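Local coordinates for protein beta-lactamase (Klebsiella pneumoniae, PDB 6HUH) that probably hydrolyses the ring of beta-lactam antibiotics to give substituted beta-amino acids, as a class D (OXA-type) serine beta-lactamase, at residues Gln40-Cys43 with Ala44-Leu47; Gly114-Arg117 with Phe118-Val122; Ala174-Leu177 with Gln178-Asn182. All blocks are in the same frame, centred on the assembly; numbering follows the deposited sequence.

Contact 1 (Gln40-Cys43 with Ala44-Leu47)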
loop_
_atom_site.group_PDB
_atom_site.type_symbol
_atom_site.label_atom_id
_atom_site.label_comp_id
_atom_site.label_asym_id
_atom_site.label_seq_id
_atom_site.Cartn_x
_atom_site.Cartn_y
_atom_site.Cartn_z
ATOM N N GLN A 40 -25.471 18.881 -6.520
ATOM C CA GLN A 40 -26.373 19.212 -5.405
ATOM C C GLN A 40 -25.638 19.923 -4.262
ATOM O O GLN A 40 -24.892 19.298 -3.512
ATOM C CB GLN A 40 -27.040 17.925 -4.876
ATOM C CG GLN A 40 -27.996 17.231 -5.852
ATOM C CD GLN A 40 -29.362 17.874 -5.906
ATOM O OE1 GLN A 40 -29.855 18.445 -4.923
ATOM N NE2 GLN A 40 -30.025 17.768 -7.051
ATOM N N GLY A 41 -25.885 21.212 -4.129
ATOM C CA GLY A 41 -25.244 22.066 -3.145
ATOM C C GLY A 41 -24.373 23.112 -3.819
ATOM O O GLY A 41 -24.644 23.505 -4.965
ATOM N N ASP A 42 -23.294 23.547 -3.128
ATOM C CA ASP A 42 -22.374 24.572 -3.625
ATOM C C ASP A 42 -21.271 24.005 -4.529
ATOM O O ASP A 42 -20.086 23.968 -4.166
ATOM C CB ASP A 42 -21.806 25.394 -2.462
ATOM C CG ASP A 42 -21.410 26.799 -2.844
ATOM O OD1 ASP A 42 -21.375 27.100 -4.073
ATOM O OD2 ASP A 42 -21.115 27.599 -1.926
ATOM N N CYS A 43 -21.681 23.623 -5.742
ATOM C CA CYS A 43 -20.840 22.995 -6.765
ATOM C C CYS A 43 -20.000 23.969 -7.601
ATOM O O CYS A 43 -19.105 23.510 -8.309
ATOM C CB CYS A 43 -21.688 22.083 -7.653
ATOM S SG CYS A 43 -22.329 20.603 -6.795
ATOM N N ALA A 44 -20.264 25.291 -7.497
ATOM C CA ALA A 44 -19.586 26.346 -8.264
ATOM C C ALA A 44 -18.626 27.225 -7.466
ATOM O O ALA A 44 -17.786 27.895 -8.066
ATOM C CB ALA A 44 -20.603 27.199 -8.979
ATOM N N SER A 45 -18.713 27.217 -6.131
ATOM C CA SER A 45 -17.788 28.001 -5.298
ATOM C C SER A 45 -16.403 27.375 -5.244
ATOM O O SER A 45 -16.277 26.158 -5.124
ATOM C CB SER A 45 -18.327 28.183 -3.883
ATOM O OG SER A 45 -19.455 29.034 -3.921
ATOM N N GLN A 46 -15.374 28.221 -5.300
ATOM C CA GLN A 46 -13.977 27.798 -5.253
ATOM C C GLN A 46 -13.555 27.518 -3.815
ATOM O O GLN A 46 -13.778 28.360 -2.940
ATOM C CB GLN A 46 -13.062 28.882 -5.862
ATOM C CG GLN A 46 -13.311 29.190 -7.337
ATOM C CD GLN A 46 -12.095 29.779 -7.997
ATOM O OE1 GLN A 46 -11.548 29.211 -8.959
ATOM N NE2 GLN A 46 -11.639 30.927 -7.497
ATOM N N LEU A 47 -12.932 26.354 -3.573
ATOM C CA LEU A 47 -12.456 25.981 -2.241
ATOM C C LEU A 47 -10.991 25.515 -2.257
ATOM O O LEU A 47 -10.541 25.000 -3.292
ATOM C CB LEU A 47 -13.326 24.854 -1.654
ATOM C CG LEU A 47 -14.826 25.120 -1.478
ATOM C CD1 LEU A 47 -15.587 23.816 -1.361
ATOM C CD2 LEU A 47 -15.091 26.032 -0.298
#
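Carboxylate oxygen OD1 of D42 receives two donors from one residue three places further on. The hydroxyl of S45 makes the firm bond, with OG 2.7 Å from D42 OD1; it comes in on the syn side of the carboxylate, 27° out of its plane. A weak second bond is added by the S45 amide, whose N is 3.4 Å from D42 OD1. Both donors can reach the same acceptor because OG of S45 stands beside its own backbone N and anti to the carbonyl carbon (chi1 -69°). Behind the carboxylate the chain is folding back: D42 is the centre of an inverse gamma turn, in which C43 N makes a weak bond of 3.1 Å to G41 O. The bend follows strand 36-41. SG of C43 is bonded to C26 in a disulfide, at the start of the neighbouring strand 26-30, while the side chains of C43 and A44 touch Q156 of helix 155-166. The contact illustrates how an acidic side chain can close a short local turn after a strand: the hydroxyl and amide of S45 would offset part of the charge on D42, and the covalent link beside them ties the turn to the sheet.

Contact 2 (Gly114-Arg117 with Phe118-Val122)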
loop_
_atom_site.group_PDB
_atom_site.type_symbol
_atom_site.label_atom_id
_atom_site.label_comp_id
_atom_site.label_asym_id
_atom_site.label_seq_id
_atom_site.Cartn_x
_atom_site.Cartn_y
_atom_site.Cartn_z
ATOM N N GLY A 114 10.590 23.214 -9.665
ATOM C CA GLY A 114 10.839 24.636 -9.786
ATOM C C GLY A 114 9.510 25.322 -9.956
ATOM O O GLY A 114 8.556 24.706 -10.444
ATOM N N ALA A 115 9.430 26.591 -9.542
ATOM C CA ALA A 115 8.195 27.371 -9.601
ATOM C C ALA A 115 7.690 27.599 -11.027
ATOM O O ALA A 115 6.480 27.662 -11.227
ATOM C CB ALA A 115 8.381 28.683 -8.875
ATOM N N ALA A 116 8.616 27.693 -12.015
ATOM C CA ALA A 116 8.292 27.905 -13.429
ATOM C C ALA A 116 7.557 26.714 -14.050
ATOM O O ALA A 116 6.513 26.919 -14.679
ATOM C CB ALA A 116 9.546 28.226 -14.217
ATOM N N ARG A 117 8.085 25.469 -13.853
ATOM C CA ARG A 117 7.483 24.222 -14.355
ATOM C C ARG A 117 6.138 23.975 -13.638
ATOM O O ARG A 117 5.156 23.618 -14.288
ATOM C CB ARG A 117 8.438 23.037 -14.136
ATOM C CG ARG A 117 8.749 22.205 -15.381
ATOM C CD ARG A 117 9.955 21.308 -15.102
ATOM N NE ARG A 117 10.012 20.106 -15.945
ATOM C CZ ARG A 117 10.824 19.076 -15.721
ATOM N NH1 ARG A 117 11.643 19.083 -14.676
ATOM N NH2 ARG A 117 10.820 18.030 -16.534
ATOM N N PHE A 118 6.097 24.207 -12.304
ATOM C CA PHE A 118 4.918 24.058 -11.453
ATOM C C PHE A 118 3.780 24.858 -12.048
ATOM O O PHE A 118 2.746 24.288 -12.387
ATOM C CB PHE A 118 5.252 24.519 -10.015
ATOM C CG PHE A 118 4.205 24.352 -8.934
ATOM C CD1 PHE A 118 3.356 23.254 -8.927
ATOM C CD2 PHE A 118 4.147 25.233 -7.863
ATOM C CE1 PHE A 118 2.429 23.078 -7.905
ATOM C CE2 PHE A 118 3.233 25.046 -6.830
ATOM C CZ PHE A 118 2.368 23.979 -6.861
ATOM N N GLN A 119 4.015 26.164 -12.274
ATOM C CA GLN A 119 3.067 27.080 -12.899
ATOM C C GLN A 119 2.711 26.616 -14.300
ATOM O O GLN A 119 1.546 26.670 -14.625
ATOM C CB GLN A 119 3.618 28.517 -12.916
ATOM C CG GLN A 119 2.590 29.609 -13.210
ATOM C CD GLN A 119 1.619 29.829 -12.069
ATOM O OE1 GLN A 119 1.958 30.417 -11.037
ATOM N NE2 GLN A 119 0.375 29.385 -12.244
ATOM N N GLN A 120 3.674 26.140 -15.122
ATOM C CA GLN A 120 3.381 25.663 -16.485
ATOM C C GLN A 120 2.364 24.523 -16.466
ATOM O O GLN A 120 1.394 24.545 -17.241
ATOM C CB GLN A 120 4.649 25.195 -17.186
ATOM C CG GLN A 120 5.527 26.308 -17.710
ATOM C CD GLN A 120 6.878 25.804 -18.152
ATOM O OE1 GLN A 120 7.920 26.234 -17.636
ATOM N NE2 GLN A 120 6.889 24.904 -19.140
ATOM N N TYR A 121 2.576 23.541 -15.545
ATOM C CA TYR A 121 1.708 22.389 -15.344
ATOM C C TYR A 121 0.327 22.863 -14.864
ATOM O O TYR A 121 -0.651 22.531 -15.516
ATOM C CB TYR A 121 2.325 21.411 -14.340
ATOM C CG TYR A 121 3.346 20.442 -14.905
ATOM C CD1 TYR A 121 2.946 19.330 -15.643
ATOM C CD2 TYR A 121 4.692 20.546 -14.573
ATOM C CE1 TYR A 121 3.872 18.406 -16.125
ATOM C CE2 TYR A 121 5.628 19.621 -15.042
ATOM C CZ TYR A 121 5.211 18.545 -15.814
ATOM O OH TYR A 121 6.104 17.602 -16.276
ATOM N N VAL A 122 0.246 23.694 -13.791
ATOM C CA VAL A 122 -1.032 24.222 -13.244
ATOM C C VAL A 122 -1.818 24.977 -14.325
ATOM O O VAL A 122 -3.032 24.787 -14.410
ATOM C CB VAL A 122 -0.872 25.033 -11.924
ATOM C CG1 VAL A 122 -2.181 25.663 -11.474
ATOM C CG2 VAL A 122 -0.335 24.138 -10.822
#
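The first turn of helix 115-124 shows how a new helix can start directly from the end of another. G114, in the N-cap position, leaves helix 103-113 with positive phi, and its O accepts from F118 N at 3.1 Å. The regular i to i+4 ladder then climbs through A115, A116 and R117, including Y121 N at 2.9 Å from R117 O, and continues with V122 N to F118 O. Along one flank the side chains of R117 and Y121 run side by side in the same direction, the guanidinium plane turned 37° from the ring; the touch is made by aliphatic carbon, CG of R117 lying 4.1 Å from CE2 of Y121. The Q120 chain, extended beyond CG, lies near the A116 carbonyl. F118 behaves differently: CG lies anti to its backbone N (chi1 -175°), which takes the ring away from the first turn. Q119 NE2 is held separately, by D123 and the carbonyl of R130. The turn is wedged between two helices: R117 touches W112 of helix 103-113 and S64 of helix 56-64, buried F118 meets T110 and M60 as well as W146, and Y121 packs on L113 and M60 while its hydroxyl is hydrogen-bonded to D63.

Contact 3 (Ala174-Leu177 with Gln178-Asn182); sequences AQTL and QHTAN
T176 and T180, one helical turn apart, lie on the same flank of helix 174-184, and the later threonine bends back to the earlier one. OG1 of T180 stands beside its own backbone N (chi1 -57°), which brings the hydroxyl to 2.7 Å from T176 O. The amide of T180 is bonded to that same carbonyl, with N 3.0 Å from T176 O. The two donors reach the oxygen from opposite faces of the carbonyl plane, so one acceptor serves both the helix ladder and a side chain. With OG1 turned inward, CG2 of T180 is anti to the backbone N.

H179 occupies a neighbouring flank. Its imidazole lies obliquely beside the Q175 carbonyl, while its backbone N donates to Q175 O at 2.9 Å. The ladder goes on with A181, whose N is 3.0 Å from L177 O. L177 and Q178 diverge: CB of L177 points away from the following turn, and its side chain touches V172, whereas Q178 bends at chi2 and leads its amide outward.

Helix 56-64 lies against the threonine flank, where A58, L59 and Y62 meet T180 and Y62 also touches T176. The ring of Y62 stacks on that of H179, whose ND1 is hydrogen-bonded to E70 OE2; N182 ND2 donates to the same oxygen. The intrahelical bond thus gives the buried T180 hydroxyl a partner within its own helix, while the T180 side chain packs on helix 56-64, and the nearby carboxylate of E70 would tend to stabilise a positive charge on the imidazole.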
loop_
_atom_site.group_PDB
_atom_site.type_symbol
_atom_site.label_atom_id
_atom_site.label_comp_id
_atom_site.label_asym_id
_atom_site.label_seq_id
_atom_site.Cartn_x
_atom_site.Cartn_y
_atom_site.Cartn_z
ATOM N N ALA A 174 0.372 7.525 -21.219
ATOM C CA ALA A 174 -0.500 6.465 -20.737
ATOM C C ALA A 174 0.030 5.932 -19.400
ATOM O O ALA A 174 -0.742 5.840 -18.436
ATOM C CB ALA A 174 -0.570 5.345 -21.768
ATOM N N GLN A 175 1.352 5.626 -19.338
ATOM C CA GLN A 175 2.023 5.132 -18.141
ATOM C C GLN A 175 2.034 6.158 -16.989
ATOM O O GLN A 175 1.985 5.736 -15.832
ATOM C CB GLN A 175 3.415 4.573 -18.421
ATOM C CG GLN A 175 4.422 5.557 -19.037
ATOM C CD GLN A 175 4.312 5.757 -20.543
ATOM O OE1 GLN A 175 3.354 5.341 -21.227
ATOM N NE2 GLN A 175 5.295 6.452 -21.091
ATOM N N THR A 176 2.003 7.493 -17.284
ATOM C CA THR A 176 1.881 8.523 -16.240
ATOM C C THR A 176 0.487 8.382 -15.638
ATOM O O THR A 176 0.363 8.390 -14.415
ATOM C CB THR A 176 2.192 9.941 -16.783
ATOM O OG1 THR A 176 3.604 10.060 -17.013
ATOM C CG2 THR A 176 1.764 11.047 -15.822
ATOM N N LEU A 177 -0.551 8.185 -16.500
ATOM C CA LEU A 177 -1.955 8.018 -16.090
ATOM C C LEU A 177 -2.127 6.725 -15.325
ATOM O O LEU A 177 -2.903 6.706 -14.369
ATOM C CB LEU A 177 -2.937 8.022 -17.287
ATOM C CG LEU A 177 -3.098 9.301 -18.136
ATOM C CD1 LEU A 177 -4.013 9.041 -19.317
ATOM C CD2 LEU A 177 -3.640 10.468 -17.315
ATOM N N GLN A 178 -1.424 5.643 -15.740
ATOM C CA GLN A 178 -1.515 4.362 -15.050
ATOM C C GLN A 178 -0.821 4.389 -13.684
ATOM O O GLN A 178 -1.400 3.913 -12.717
ATOM C CB GLN A 178 -1.043 3.195 -15.923
ATOM C CG GLN A 178 -1.516 1.819 -15.435
ATOM C CD GLN A 178 -2.991 1.537 -15.671
ATOM O OE1 GLN A 178 -3.829 1.641 -14.760
ATOM N NE2 GLN A 178 -3.335 1.129 -16.889
ATOM N N HIS A 179 0.376 4.973 -13.577
ATOM C CA HIS A 179 1.054 5.073 -12.279
ATOM C C HIS A 179 0.218 5.917 -11.290
ATOM O O HIS A 179 0.052 5.523 -10.130
ATOM C CB HIS A 179 2.447 5.670 -12.441
ATOM C CG HIS A 179 3.493 4.728 -12.958
ATOM N ND1 HIS A 179 3.649 3.462 -12.432
ATOM C CD2 HIS A 179 4.472 4.943 -13.872
ATOM C CE1 HIS A 179 4.684 2.931 -13.072
ATOM N NE2 HIS A 179 5.207 3.782 -13.950
ATOM N N THR A 180 -0.341 7.045 -11.773
ATOM C CA THR A 180 -1.215 7.943 -11.004
ATOM C C THR A 180 -2.459 7.180 -10.505
ATOM O O THR A 180 -2.847 7.348 -9.354
ATOM C CB THR A 180 -1.597 9.173 -11.863
ATOM O OG1 THR A 180 -0.402 9.852 -12.305
ATOM C CG2 THR A 180 -2.554 10.143 -11.130
ATOM N N ALA A 181 -3.066 6.343 -11.375
ATOM C CA ALA A 181 -4.226 5.504 -11.091
ATOM C C ALA A 181 -3.914 4.506 -9.973
ATOM O O ALA A 181 -4.675 4.390 -9.010
ATOM C CB ALA A 181 -4.635 4.742 -12.352
ATOM N N ASN A 182 -2.788 3.792 -10.116
ATOM C CA ASN A 182 -2.335 2.773 -9.184
ATOM C C ASN A 182 -2.192 3.311 -7.769
ATOM O O ASN A 182 -2.890 2.828 -6.874
ATOM C CB ASN A 182 -1.058 2.088 -9.686
ATOM C CG ASN A 182 -1.229 1.213 -10.924
ATOM O OD1 ASN A 182 -2.325 0.788 -11.299
ATOM N ND2 ASN A 182 -0.126 0.879 -11.576
#

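How the contacts relate
Read from the N terminus, the three contacts follow in series: none encloses or crosses another, and each closes no more than a short local turn. Contact 1 comes first, after strand 36-41 on the edge of the antiparallel sheet, and leads towards S51, the predicted acylated serine. The chain then passes through helix 56-64 before contact 2 begins helix 115-124, and contact 3 forms later in helix 174-184. Contacts 2 and 3, centres about 20 Å apart, do not touch, yet both pack on helix 56-64, which therefore links them. Contact 1 lies across the chain's centre from contact 3, about 28 Å between centres, at the sheet's edge, where strand 36-41 passes into the following loop.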